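Local coordinates for glycerol-3-phosphate dehydrogenase [NAD(+)] (Dunaliella salina, PDB 6IUY), which probably interconverts sn-glycerol 3-phosphate and dihydroxyacetone phosphate using NAD(+), and pairs dehydrogenase with phosphatase-like domain, a pairing that enables direct conversion of dihydroxyacetone phosphate to glycerol, at residues 206-211 with 234-239; 257-262 with 288-293; 529-534 with 555-560; 587-592 with 607-612. All blocks are in the same frame, centred on the assembly; numbering follows the deposited sequence.

Contact 1 (206-211 with 234-239). With MG (magnesium ion), chain F.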
# COMPACT_ATOMS: atom_id res chain seq x y z
N ASP A 206 50.11 -10.53 -9.63
CA ASP A 206 51.39 -10.91 -10.22
C ASP A 206 52.00 -12.18 -9.62
O ASP A 206 52.57 -13.01 -10.33
CB ASP A 206 52.40 -9.75 -10.10
CG ASP A 206 52.65 -9.32 -8.66
OD1 ASP A 206 51.68 -9.20 -7.88
OD2 ASP A 206 53.83 -9.09 -8.30
N GLY A 207 51.89 -12.34 -8.31
CA GLY A 207 52.60 -13.40 -7.61
C GLY A 207 51.98 -14.78 -7.69
O GLY A 207 51.00 -14.99 -8.42
N PHE A 208 52.57 -15.71 -6.95
CA PHE A 208 52.04 -17.06 -6.82
C PHE A 208 50.87 -17.10 -5.83
O PHE A 208 49.99 -17.95 -5.92
CB PHE A 208 53.13 -18.04 -6.37
CG PHE A 208 54.06 -18.46 -7.48
CD1 PHE A 208 53.79 -19.59 -8.24
CD2 PHE A 208 55.21 -17.73 -7.76
CE1 PHE A 208 54.63 -19.98 -9.27
CE2 PHE A 208 56.07 -18.12 -8.79
CZ PHE A 208 55.78 -19.25 -9.54
N SER A 209 50.86 -16.17 -4.89
CA SER A 209 49.75 -16.06 -3.94
C SER A 209 48.45 -15.76 -4.70
O SER A 209 47.37 -16.15 -4.26
CB SER A 209 50.02 -14.96 -2.90
OG SER A 209 50.27 -13.71 -3.53
N ASP A 210 48.58 -15.09 -5.84
CA ASP A 210 47.42 -14.68 -6.63
C ASP A 210 46.88 -15.84 -7.46
O ASP A 210 45.66 -16.04 -7.56
CB ASP A 210 47.80 -13.51 -7.53
CG ASP A 210 48.46 -12.38 -6.76
OD1 ASP A 210 47.91 -11.97 -5.71
OD2 ASP A 210 49.52 -11.88 -7.20
N LEU A 211 47.79 -16.61 -8.04
CA LEU A 211 47.43 -17.84 -8.73
C LEU A 211 46.74 -18.77 -7.76
O LEU A 211 45.79 -19.46 -8.11
CB LEU A 211 48.67 -18.52 -9.30
CG LEU A 211 48.44 -19.90 -9.89
CD1 LEU A 211 47.56 -19.78 -11.12
CD2 LEU A 211 49.77 -20.57 -10.22
N PRO A 234 57.38 -15.43 -15.46
CA PRO A 234 56.97 -16.44 -16.45
C PRO A 234 56.27 -17.67 -15.87
O PRO A 234 55.42 -18.24 -16.55
CB PRO A 234 58.30 -16.84 -17.10
CG PRO A 234 59.13 -15.61 -17.02
CD PRO A 234 58.76 -14.96 -15.70
N ALA A 235 56.60 -18.07 -14.64
CA ALA A 235 56.05 -19.31 -14.10
C ALA A 235 54.61 -19.12 -13.63
O ALA A 235 53.79 -20.02 -13.76
CB ALA A 235 56.92 -19.83 -12.96
N VAL A 236 54.31 -17.93 -13.09
CA VAL A 236 52.95 -17.63 -12.67
C VAL A 236 52.09 -17.17 -13.84
O VAL A 236 50.89 -17.46 -13.89
CB VAL A 236 52.93 -16.57 -11.56
CG1 VAL A 236 54.04 -15.56 -11.77
CG2 VAL A 236 51.57 -15.89 -11.50
N ALA A 237 52.71 -16.47 -14.79
CA ALA A 237 52.01 -16.03 -16.00
C ALA A 237 51.46 -17.21 -16.80
O ALA A 237 50.42 -17.09 -17.46
CB ALA A 237 52.92 -15.19 -16.85
N SER A 238 52.17 -18.34 -16.73
CA SER A 238 51.89 -19.51 -17.57
C SER A 238 50.58 -20.20 -17.24
O SER A 238 49.87 -20.64 -18.14
CB SER A 238 53.03 -20.53 -17.44
OG SER A 238 54.28 -19.88 -17.47
N GLN A 239 50.26 -20.31 -15.95
CA GLN A 239 49.01 -20.93 -15.54
C GLN A 239 47.87 -19.90 -15.40
O GLN A 239 46.75 -20.24 -15.04
CB GLN A 239 49.20 -21.70 -14.23
CG GLN A 239 50.12 -22.91 -14.34
CD GLN A 239 50.15 -23.76 -13.07
OE1 GLN A 239 51.00 -23.57 -12.19
NE2 GLN A 239 49.23 -24.72 -12.98
MG MG F . 52.13 -9.04 -5.72
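Phe208 and Val236 mark the nearest approach of the two backbones, their CA atoms 5.9 Å apart where the loop 206-207 and the start of helix 208-215 meet helix 234-238. Val236 fills the interval. Its CB stands over the centre of the Phe208 ring, 4.3 Å from the centroid and only 5° off the ring normal, a CH-pi contact made squarely on the face. The ring edge serves a second partner, since Phe208 CZ comes to 3.7 Å from Ala235 CB near the plane of the ring. Val236 also presses on the loop: with CG2 anti to the backbone N, this methyl lies 3.3 Å from Gly207 O and equally near Asp206 O, a tight fit against two consecutive peptide carbonyls. That loop leaves a strand of the parallel sheet of a haloacid dehalogenase-like domain, and with the first helical turn it carries the GDxxxD pattern of this family. Asp206 OD1 binds the magnesium ion at 2.2 Å, and the carboxylate of Asp41 and the carbonyl of Asp43 complete the protein's share of the site. Asp210, in that turn, steadies the metal loop: its OD2 accepts the Gly207 N-H at 2.7 Å on the anti side of the carboxylate, along a rather bent path of 131°. Its other oxygen, OD1, forms a salt bridge with Lys185. Farther along the helices, Leu211 and Gln239 cross at about a right angle, and Leu211 CD2 rests 3.8 Å from Gln239 OE1. Leu211 and Val236 both also touch Phe224 of strand 223-227.

Contact 2 (257-262 with 288-293); sequences YKVTMV and SVFEKE
Tyr257 and Phe290 pair in parallel at the opening of a Rossmann-type beta-alpha-beta crossover, made by strand 257-262, helix 266-282 and the chain at 290-297. Two nearly straight backbone bonds flank Phe290: Tyr257 N donates to Val289 O at 2.7 Å, and Glu291 N to Tyr257 O at 2.6 Å. Val289 O also sits in plane at the edge of the Tyr257 ring. Val289 CG2, anti to its own backbone N, approaches the same ring, 3.5 Å from Tyr257 CD1, while CG1 lies over one face of the Phe290 ring, toward the rim. Tyr257 CB meets Phe290 CD1 at 3.9 Å. A glycine in place of Tyr257 would probably leave Val289 CG2 and Phe290 CD1 without these partners and open a gap between strand and loop. On the other side of the strand Lys258 and Glu291 run side by side, CG to CG at 3.2 Å, their charged ends too far apart for a salt bridge. Farther out, Phe290 is backed by Thr279 and Ala282 of helix 266-282 and by Leu436 of helix 431-441. Where the chain turns at Lys292 a water takes over the pairing, accepting from Val259 N at 2.8 Å and donating to Glu291 O and Glu293 O.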
# COMPACT_ATOMS: atom_id res chain seq x y z
N TYR A 257 27.51 -1.22 -23.02
CA TYR A 257 26.18 -1.55 -23.49
C TYR A 257 25.70 -0.55 -24.53
O TYR A 257 25.81 0.66 -24.32
CB TYR A 257 25.21 -1.60 -22.30
CG TYR A 257 25.40 -2.82 -21.43
CD1 TYR A 257 26.40 -2.86 -20.47
CD2 TYR A 257 24.59 -3.93 -21.58
CE1 TYR A 257 26.58 -4.00 -19.67
CE2 TYR A 257 24.75 -5.05 -20.79
CZ TYR A 257 25.75 -5.08 -19.84
OH TYR A 257 25.90 -6.21 -19.07
N LYS A 258 25.23 -1.04 -25.68
CA LYS A 258 24.52 -0.17 -26.64
C LYS A 258 23.03 -0.23 -26.31
O LYS A 258 22.49 -1.32 -26.16
CB LYS A 258 24.73 -0.60 -28.11
CG LYS A 258 26.16 -0.48 -28.66
CD LYS A 258 26.16 -0.64 -30.20
CE LYS A 258 27.43 -1.32 -30.72
NZ LYS A 258 28.67 -0.68 -30.21
N VAL A 259 22.39 0.92 -26.22
CA VAL A 259 20.98 0.95 -25.81
C VAL A 259 20.07 1.24 -26.99
O VAL A 259 20.32 2.16 -27.76
CB VAL A 259 20.75 2.01 -24.73
CG1 VAL A 259 19.29 2.00 -24.27
CG2 VAL A 259 21.72 1.79 -23.56
N THR A 260 19.01 0.45 -27.13
CA THR A 260 17.99 0.72 -28.12
C THR A 260 16.60 0.81 -27.47
O THR A 260 16.15 -0.14 -26.81
CB THR A 260 17.99 -0.36 -29.21
OG1 THR A 260 19.20 -0.23 -29.95
CG2 THR A 260 16.80 -0.20 -30.15
N MET A 261 15.93 1.94 -27.68
CA MET A 261 14.53 2.13 -27.32
C MET A 261 13.65 1.61 -28.44
O MET A 261 13.77 2.07 -29.58
CB MET A 261 14.26 3.62 -27.05
CG MET A 261 12.77 3.99 -26.87
SD MET A 261 12.04 3.31 -25.36
CE MET A 261 11.18 1.93 -26.04
N VAL A 262 12.80 0.63 -28.14
CA VAL A 262 11.85 0.12 -29.11
C VAL A 262 10.48 0.78 -28.86
O VAL A 262 9.68 0.30 -28.04
CB VAL A 262 11.70 -1.42 -29.02
CG1 VAL A 262 10.65 -1.92 -30.01
CG2 VAL A 262 13.03 -2.10 -29.24
N SER A 288 33.18 3.71 -19.52
CA SER A 288 31.72 3.84 -19.54
C SER A 288 30.99 2.53 -19.77
O SER A 288 31.33 1.80 -20.70
CB SER A 288 31.28 4.83 -20.62
OG SER A 288 29.87 4.80 -20.78
N VAL A 289 29.98 2.25 -18.95
CA VAL A 289 29.19 1.04 -19.17
C VAL A 289 28.18 1.19 -20.33
O VAL A 289 27.58 0.20 -20.74
CB VAL A 289 28.44 0.61 -17.89
CG1 VAL A 289 27.32 1.56 -17.57
CG2 VAL A 289 27.90 -0.81 -18.03
N PHE A 290 27.99 2.41 -20.86
CA PHE A 290 27.05 2.62 -21.98
C PHE A 290 27.66 3.30 -23.21
O PHE A 290 28.46 4.23 -23.09
CB PHE A 290 25.83 3.46 -21.54
CG PHE A 290 25.10 2.90 -20.37
CD1 PHE A 290 24.40 1.72 -20.49
CD2 PHE A 290 25.08 3.57 -19.16
CE1 PHE A 290 23.73 1.20 -19.43
CE2 PHE A 290 24.41 3.05 -18.09
CZ PHE A 290 23.73 1.87 -18.22
N GLU A 291 27.23 2.85 -24.39
CA GLU A 291 27.47 3.62 -25.62
C GLU A 291 26.79 4.98 -25.48
O GLU A 291 25.70 5.06 -24.92
CB GLU A 291 26.92 2.88 -26.84
CG GLU A 291 27.93 1.96 -27.52
CD GLU A 291 29.20 2.70 -27.94
OE1 GLU A 291 29.10 3.77 -28.59
OE2 GLU A 291 30.31 2.21 -27.62
N LYS A 292 27.43 6.03 -25.97
CA LYS A 292 26.87 7.37 -25.82
C LYS A 292 25.57 7.51 -26.59
O LYS A 292 24.61 8.13 -26.12
CB LYS A 292 27.86 8.44 -26.29
CG LYS A 292 27.31 9.85 -26.09
CD LYS A 292 28.30 10.92 -26.52
CE LYS A 292 27.76 12.31 -26.20
NZ LYS A 292 28.77 13.38 -26.50
N GLU A 293 25.53 6.91 -27.77
CA GLU A 293 24.38 7.05 -28.64
C GLU A 293 23.27 6.04 -28.37
O GLU A 293 23.50 4.83 -28.32
CB GLU A 293 24.82 6.94 -30.09
CG GLU A 293 23.65 6.86 -31.07
CD GLU A 293 24.11 6.92 -32.53
OE1 GLU A 293 24.47 8.03 -32.98
OE2 GLU A 293 24.11 5.87 -33.21
O HOH W 1 23.77 3.32 -25.99
O HOH W 2 22.94 2.79 -29.96

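Contact 3 (529-534 with 555-560). With NAD (nicotinamide-adenine-dinucleotide), chain C; 13P (1,3-dihydroxyacetonephosphate), chain D.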
# COMPACT_ATOMS: atom_id res chain seq x y z
N ASN A 529 -6.59 7.94 -20.03
CA ASN A 529 -7.73 7.03 -19.88
C ASN A 529 -8.89 7.69 -19.15
O ASN A 529 -10.05 7.53 -19.54
CB ASN A 529 -7.32 5.76 -19.13
CG ASN A 529 -6.50 4.82 -19.99
OD1 ASN A 529 -6.99 4.28 -21.00
ND2 ASN A 529 -5.24 4.60 -19.59
N ARG A 530 -8.56 8.40 -18.08
CA ARG A 530 -9.53 9.20 -17.31
C ARG A 530 -10.12 10.26 -18.21
O ARG A 530 -11.32 10.52 -18.17
CB ARG A 530 -8.88 9.87 -16.10
CG ARG A 530 -9.82 10.73 -15.25
CD ARG A 530 -9.16 11.98 -14.73
NE ARG A 530 -9.19 13.04 -15.74
CZ ARG A 530 -10.30 13.65 -16.13
NH1 ARG A 530 -11.48 13.29 -15.62
NH2 ARG A 530 -10.25 14.60 -17.05
N ARG A 531 -9.27 10.89 -19.01
CA ARG A 531 -9.68 12.06 -19.78
C ARG A 531 -10.68 11.67 -20.86
O ARG A 531 -11.71 12.35 -21.04
CB ARG A 531 -8.48 12.74 -20.40
CG ARG A 531 -8.86 14.02 -21.15
CD ARG A 531 -7.66 14.59 -21.91
NE ARG A 531 -8.13 15.31 -23.09
CZ ARG A 531 -7.55 15.23 -24.28
NH1 ARG A 531 -6.48 14.47 -24.45
NH2 ARG A 531 -8.05 15.92 -25.30
N VAL A 532 -10.39 10.58 -21.56
CA VAL A 532 -11.27 10.10 -22.60
C VAL A 532 -12.55 9.48 -22.08
O VAL A 532 -13.60 9.58 -22.71
CB VAL A 532 -10.57 9.05 -23.49
CG1 VAL A 532 -11.56 8.51 -24.52
CG2 VAL A 532 -9.35 9.66 -24.16
N ALA A 533 -12.44 8.79 -20.95
CA ALA A 533 -13.58 8.11 -20.38
C ALA A 533 -14.56 9.14 -19.83
O ALA A 533 -15.76 8.96 -19.94
CB ALA A 533 -13.14 7.13 -19.30
N GLU A 534 -14.04 10.24 -19.28
CA GLU A 534 -14.89 11.35 -18.87
C GLU A 534 -15.73 11.84 -20.05
O GLU A 534 -16.96 11.94 -19.95
CB GLU A 534 -14.04 12.50 -18.32
CG GLU A 534 -14.83 13.82 -18.08
CD GLU A 534 -13.98 14.88 -17.36
OE1 GLU A 534 -12.99 15.36 -17.94
OE2 GLU A 534 -14.29 15.21 -16.21
N GLU A 555 -10.13 11.37 -32.03
CA GLU A 555 -10.50 12.77 -31.90
C GLU A 555 -9.70 13.52 -30.83
O GLU A 555 -9.43 14.72 -30.98
CB GLU A 555 -12.01 12.86 -31.61
CG GLU A 555 -12.61 14.26 -31.41
CD GLU A 555 -14.10 14.18 -30.97
OE1 GLU A 555 -14.76 13.16 -31.27
OE2 GLU A 555 -14.59 15.10 -30.29
N MET A 556 -9.34 12.84 -29.74
CA MET A 556 -8.75 13.53 -28.57
C MET A 556 -7.24 13.34 -28.34
O MET A 556 -6.59 14.22 -27.79
CB MET A 556 -9.49 13.08 -27.29
CG MET A 556 -11.00 13.45 -27.24
SD MET A 556 -11.85 12.69 -25.86
CE MET A 556 -11.01 13.53 -24.51
N LEU A 557 -6.69 12.19 -28.72
CA LEU A 557 -5.34 11.87 -28.26
C LEU A 557 -4.23 12.07 -29.31
O LEU A 557 -3.05 11.78 -29.05
CB LEU A 557 -5.30 10.44 -27.73
CG LEU A 557 -6.29 10.10 -26.60
CD1 LEU A 557 -6.08 8.67 -26.12
CD2 LEU A 557 -6.14 11.05 -25.44
N ASN A 558 -4.58 12.59 -30.49
CA ASN A 558 -3.57 13.05 -31.42
C ASN A 558 -2.54 12.00 -31.77
O ASN A 558 -1.33 12.26 -31.70
CB ASN A 558 -2.86 14.26 -30.83
CG ASN A 558 -3.78 15.47 -30.68
OD1 ASN A 558 -4.03 16.20 -31.65
ND2 ASN A 558 -4.26 15.71 -29.45
N GLY A 559 -3.01 10.80 -32.10
CA GLY A 559 -2.10 9.72 -32.47
C GLY A 559 -1.74 8.78 -31.33
O GLY A 559 -1.43 7.61 -31.59
N GLN A 560 -1.78 9.27 -30.09
CA GLN A 560 -1.43 8.43 -28.93
C GLN A 560 -2.50 7.38 -28.70
O GLN A 560 -3.62 7.50 -29.22
CB GLN A 560 -1.21 9.27 -27.68
CG GLN A 560 -0.13 10.36 -27.84
CD GLN A 560 0.03 11.23 -26.62
OE1 GLN A 560 -0.24 10.81 -25.48
NE2 GLN A 560 0.48 12.46 -26.83
PA NAD C . 1.65 6.64 -27.44
O1A NAD C . 2.18 8.01 -27.48
O2A NAD C . 0.39 6.49 -26.59
O5B NAD C . 1.28 6.12 -28.93
C5B NAD C . 1.92 6.69 -30.08
C4B NAD C . 2.80 5.61 -30.78
O4B NAD C . 2.03 4.69 -31.30
C3B NAD C . 3.51 6.24 -31.98
O3B NAD C . 4.82 6.48 -31.74
C2B NAD C . 3.36 5.20 -33.10
O2B NAD C . 4.69 5.02 -33.76
C1B NAD C . 2.95 4.14 -32.49
N9A NAD C . 2.20 3.35 -33.38
C8A NAD C . 1.07 3.67 -34.05
N7A NAD C . 0.72 2.58 -34.78
C5A NAD C . 1.65 1.61 -34.59
C6A NAD C . 1.79 0.33 -35.10
N6A NAD C . 0.93 -0.31 -36.03
N1A NAD C . 2.82 -0.44 -34.71
C2A NAD C . 3.73 0.06 -33.82
N3A NAD C . 3.60 1.31 -33.33
C4A NAD C . 2.56 2.08 -33.71
O3 NAD C . 2.81 5.70 -26.85
PN NAD C . 3.54 5.83 -25.43
O1N NAD C . 3.14 7.11 -24.72
O2N NAD C . 5.04 5.79 -25.59
O5D NAD C . 3.02 4.63 -24.53
C5D NAD C . 3.39 3.29 -24.81
C4D NAD C . 3.30 2.52 -23.49
O4D NAD C . 3.75 3.25 -22.49
C3D NAD C . 1.84 2.23 -23.19
O3D NAD C . 1.72 0.94 -22.84
C2D NAD C . 1.49 3.16 -22.00
O2D NAD C . 0.37 2.52 -21.26
C1D NAD C . 2.61 3.24 -21.33
N1N NAD C . 2.77 4.44 -20.54
C2N NAD C . 2.43 5.69 -21.00
C3N NAD C . 2.61 6.82 -20.20
C7N NAD C . 2.19 8.20 -20.75
O7N NAD C . 2.07 9.15 -20.00
N7N NAD C . 1.97 8.34 -22.16
C4N NAD C . 3.14 6.70 -18.93
C5N NAD C . 3.51 5.45 -18.47
C6N NAD C . 3.33 4.34 -19.28
P 13P D . -2.82 7.06 -19.30
O1P 13P D . -2.27 6.61 -17.96
O2P 13P D . -2.28 8.44 -19.54
O3P 13P D . -4.33 7.06 -19.19
O1 13P D . -2.43 6.15 -20.55
C1 13P D . -1.80 4.90 -20.43
C2 13P D . -0.64 5.12 -19.51
O2 13P D . -0.08 6.19 -19.50
C3 13P D . -0.17 4.03 -18.59
O3 13P D . 0.18 4.61 -17.35
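The guanidinium of Arg531 has the Met556 methyl over one face, CE standing 3.7 Å from NE, while Leu557 CD2 approaches obliquely, 3.6 Å from NH1. NH1 and NH2 both lean on Met556 O, at the end of helix 549-556, but each bond is long and weak, 3.4 Å from NH1 and 3.3 Å from NH2. The extended chain, with CG anti to the backbone N (chi1 -176°), carries the charged group across to that helix end. The Arg530 guanidinium turns the other way and uses its own edge to meet Glu534, NH2 to OE1 at 3.0 Å in a salt bridge, although the nitrogen stands above the carboxylate plane. Next to Arg531, Val532 CG2 touches Leu557 CD2 at 3.7 Å. Cut back to an alanine, Leu557 would lose both branch methyls, which would probably open a gap beside Val532 CG2 and leave the Arg531 guanidinium less firmly bounded. Beyond Leu557 a type I' turn, with positive phi at Asn558 and Gly559, brings Gln560 to the NAD diphosphate, where CG lies 3.3 Å from NAD O1A. At the start of 529-534, Asn529 N donates to the phosphate O3P of 1,3-dihydroxyacetonephosphate at 2.6 Å. Helix 528-541 reaches the substrate near its N-terminus, packs through Val532 on Phe549 and Leu552 of helix 549-556, and leans through Ala533 on Val469 of helix 454-477.

Contact 4 (587-592 with 607-612); sequences FTTINR and RVACSM
Hydrogen bonding is concentrated on one nitrogen, Arg592 NH2, which gives to two backbone carbonyls, Ala609 O at the end of helix 606-609 and Met612 O just past it. Its bond to Ala609 O is 3.0 Å long and bent to 144°, the oxygen lying somewhat out of the guanidinium plane. The other, to Met612 O, is nearly straight, but the modelled 2.4 Å from NH2 is so short that its exact length is doubtful. Bends at chi2 and chi3 (-119° and -85°) fold the Arg592 chain over toward this helix end. NH1 is engaged on a different front, in a salt bridge with Glu597, whereas NE is buried by the contact without a partner in the model. This is the helical C-terminal domain of the dehydrogenase, and the arginine ties the late helix 585-594 to the last short helix before the chain end. There the backbone is still winding, with Met612 N bonded to Val608 O at 3.0 Å. Apolar contact is supplied by two consecutive threonines. The backbones come closest at Thr589, its CA 4.9 Å from that of Cys610; its CB lies 3.7 Å from Ala609 CB, and its CG2 packs 3.9 Å from Cys610 CB. Thr588 takes part through its methyl, which is anti to the backbone N and sits 4.1 Å from Cys610 CB. Its hydroxyl OG1 is occupied on another side by the carbonyls of Glu581 and Phe584. At the start of 607-612, Arg607 packs on Glu423 of the second subunit.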
# COMPACT_ATOMS: atom_id res chain seq x y z
N PHE A 587 -14.35 -4.36 -11.91
CA PHE A 587 -13.79 -4.66 -13.23
C PHE A 587 -14.92 -5.04 -14.19
O PHE A 587 -14.96 -4.62 -15.34
CB PHE A 587 -12.77 -5.81 -13.16
CG PHE A 587 -11.45 -5.43 -12.55
CD1 PHE A 587 -11.20 -4.13 -12.16
CD2 PHE A 587 -10.46 -6.37 -12.39
CE1 PHE A 587 -9.97 -3.79 -11.61
CE2 PHE A 587 -9.24 -6.04 -11.84
CZ PHE A 587 -8.99 -4.75 -11.45
N THR A 588 -15.85 -5.83 -13.69
CA THR A 588 -16.91 -6.34 -14.53
C THR A 588 -17.93 -5.27 -14.91
O THR A 588 -18.36 -5.22 -16.07
CB THR A 588 -17.64 -7.51 -13.86
OG1 THR A 588 -16.77 -8.64 -13.82
CG2 THR A 588 -18.91 -7.88 -14.65
N THR A 589 -18.32 -4.42 -13.96
CA THR A 589 -19.33 -3.43 -14.34
C THR A 589 -18.70 -2.34 -15.21
O THR A 589 -19.39 -1.77 -16.05
CB THR A 589 -20.08 -2.81 -13.13
OG1 THR A 589 -19.63 -1.48 -12.89
CG2 THR A 589 -19.93 -3.64 -11.89
N ILE A 590 -17.41 -2.08 -15.06
CA ILE A 590 -16.73 -1.17 -16.00
C ILE A 590 -16.77 -1.68 -17.45
O ILE A 590 -16.98 -0.89 -18.39
CB ILE A 590 -15.26 -0.94 -15.60
CG1 ILE A 590 -15.16 -0.12 -14.31
CG2 ILE A 590 -14.51 -0.25 -16.74
CD1 ILE A 590 -13.74 0.04 -13.78
N ASN A 591 -16.57 -2.98 -17.64
CA ASN A 591 -16.59 -3.59 -18.97
C ASN A 591 -18.01 -3.64 -19.54
O ASN A 591 -18.24 -3.35 -20.71
CB ASN A 591 -15.99 -5.00 -18.95
CG ASN A 591 -15.59 -5.49 -20.34
OD1 ASN A 591 -16.33 -6.25 -20.98
ND2 ASN A 591 -14.41 -5.06 -20.81
N ARG A 592 -18.95 -4.00 -18.68
CA ARG A 592 -20.35 -3.99 -19.04
C ARG A 592 -20.84 -2.58 -19.41
O ARG A 592 -21.75 -2.44 -20.24
CB ARG A 592 -21.17 -4.57 -17.90
CG ARG A 592 -20.92 -6.05 -17.69
CD ARG A 592 -22.21 -6.82 -17.90
NE ARG A 592 -23.01 -6.84 -16.69
CZ ARG A 592 -24.31 -7.11 -16.63
NH1 ARG A 592 -25.01 -7.37 -17.72
NH2 ARG A 592 -24.91 -7.11 -15.44
N ARG A 607 -21.26 -3.69 -6.88
CA ARG A 607 -21.72 -4.91 -6.18
C ARG A 607 -23.01 -5.45 -6.80
O ARG A 607 -23.28 -6.65 -6.77
CB ARG A 607 -21.93 -4.63 -4.68
CG ARG A 607 -20.72 -4.88 -3.79
CD ARG A 607 -20.58 -3.82 -2.70
NE ARG A 607 -19.20 -3.71 -2.23
CZ ARG A 607 -18.77 -2.85 -1.30
NH1 ARG A 607 -19.62 -2.00 -0.72
NH2 ARG A 607 -17.48 -2.83 -0.95
N VAL A 608 -23.79 -4.55 -7.38
CA VAL A 608 -25.08 -4.91 -7.95
C VAL A 608 -25.04 -4.97 -9.47
O VAL A 608 -25.66 -5.84 -10.09
CB VAL A 608 -26.17 -3.91 -7.53
CG1 VAL A 608 -27.45 -4.17 -8.30
CG2 VAL A 608 -26.40 -3.98 -6.03
N ALA A 609 -24.32 -4.02 -10.07
CA ALA A 609 -24.26 -3.91 -11.53
C ALA A 609 -23.52 -5.08 -12.19
O ALA A 609 -23.68 -5.34 -13.38
CB ALA A 609 -23.61 -2.60 -11.91
N CYS A 610 -22.72 -5.80 -11.42
CA CYS A 610 -21.96 -6.90 -12.00
C CYS A 610 -22.88 -8.05 -12.38
O CYS A 610 -22.60 -8.78 -13.34
CB CYS A 610 -20.88 -7.38 -11.05
SG CYS A 610 -21.53 -7.99 -9.49
N SER A 611 -23.98 -8.21 -11.65
CA SER A 611 -24.90 -9.33 -11.89
C SER A 611 -26.25 -8.89 -12.46
O SER A 611 -27.00 -9.72 -12.96
CB SER A 611 -25.12 -10.14 -10.60
OG SER A 611 -25.52 -9.32 -9.51
N MET A 612 -26.56 -7.59 -12.40
CA MET A 612 -27.86 -7.11 -12.87
C MET A 612 -28.11 -7.51 -14.33
O MET A 612 -27.17 -7.69 -15.09
CB MET A 612 -27.97 -5.60 -12.72
CG MET A 612 -26.82 -4.80 -13.32
SD MET A 612 -27.26 -3.07 -13.54
CE MET A 612 -28.23 -3.13 -15.04

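Overall arrangement
Strung in series along the chain, the four contacts pass from one catalytic unit to the next. Contact 1 belongs to the haloacid dehalogenase-like domain and its six-stranded parallel sheet, and its centre is about 67 Å from that of contact 3, across the chain's centre. Contact 2, near the middle of the molecule, holds the first strand in sequence, 257-262, an inner one of the eight-stranded NAD-binding sheet. Contacts 3 and 4 share the helical C-terminal domain, their centres about 23 Å apart and nearest atoms about 8 Å apart. The magnesium site and the pocket for NAD and dihydroxyacetone phosphate are well separated, as befits a di-domain enzyme joining two chemistries in one chain.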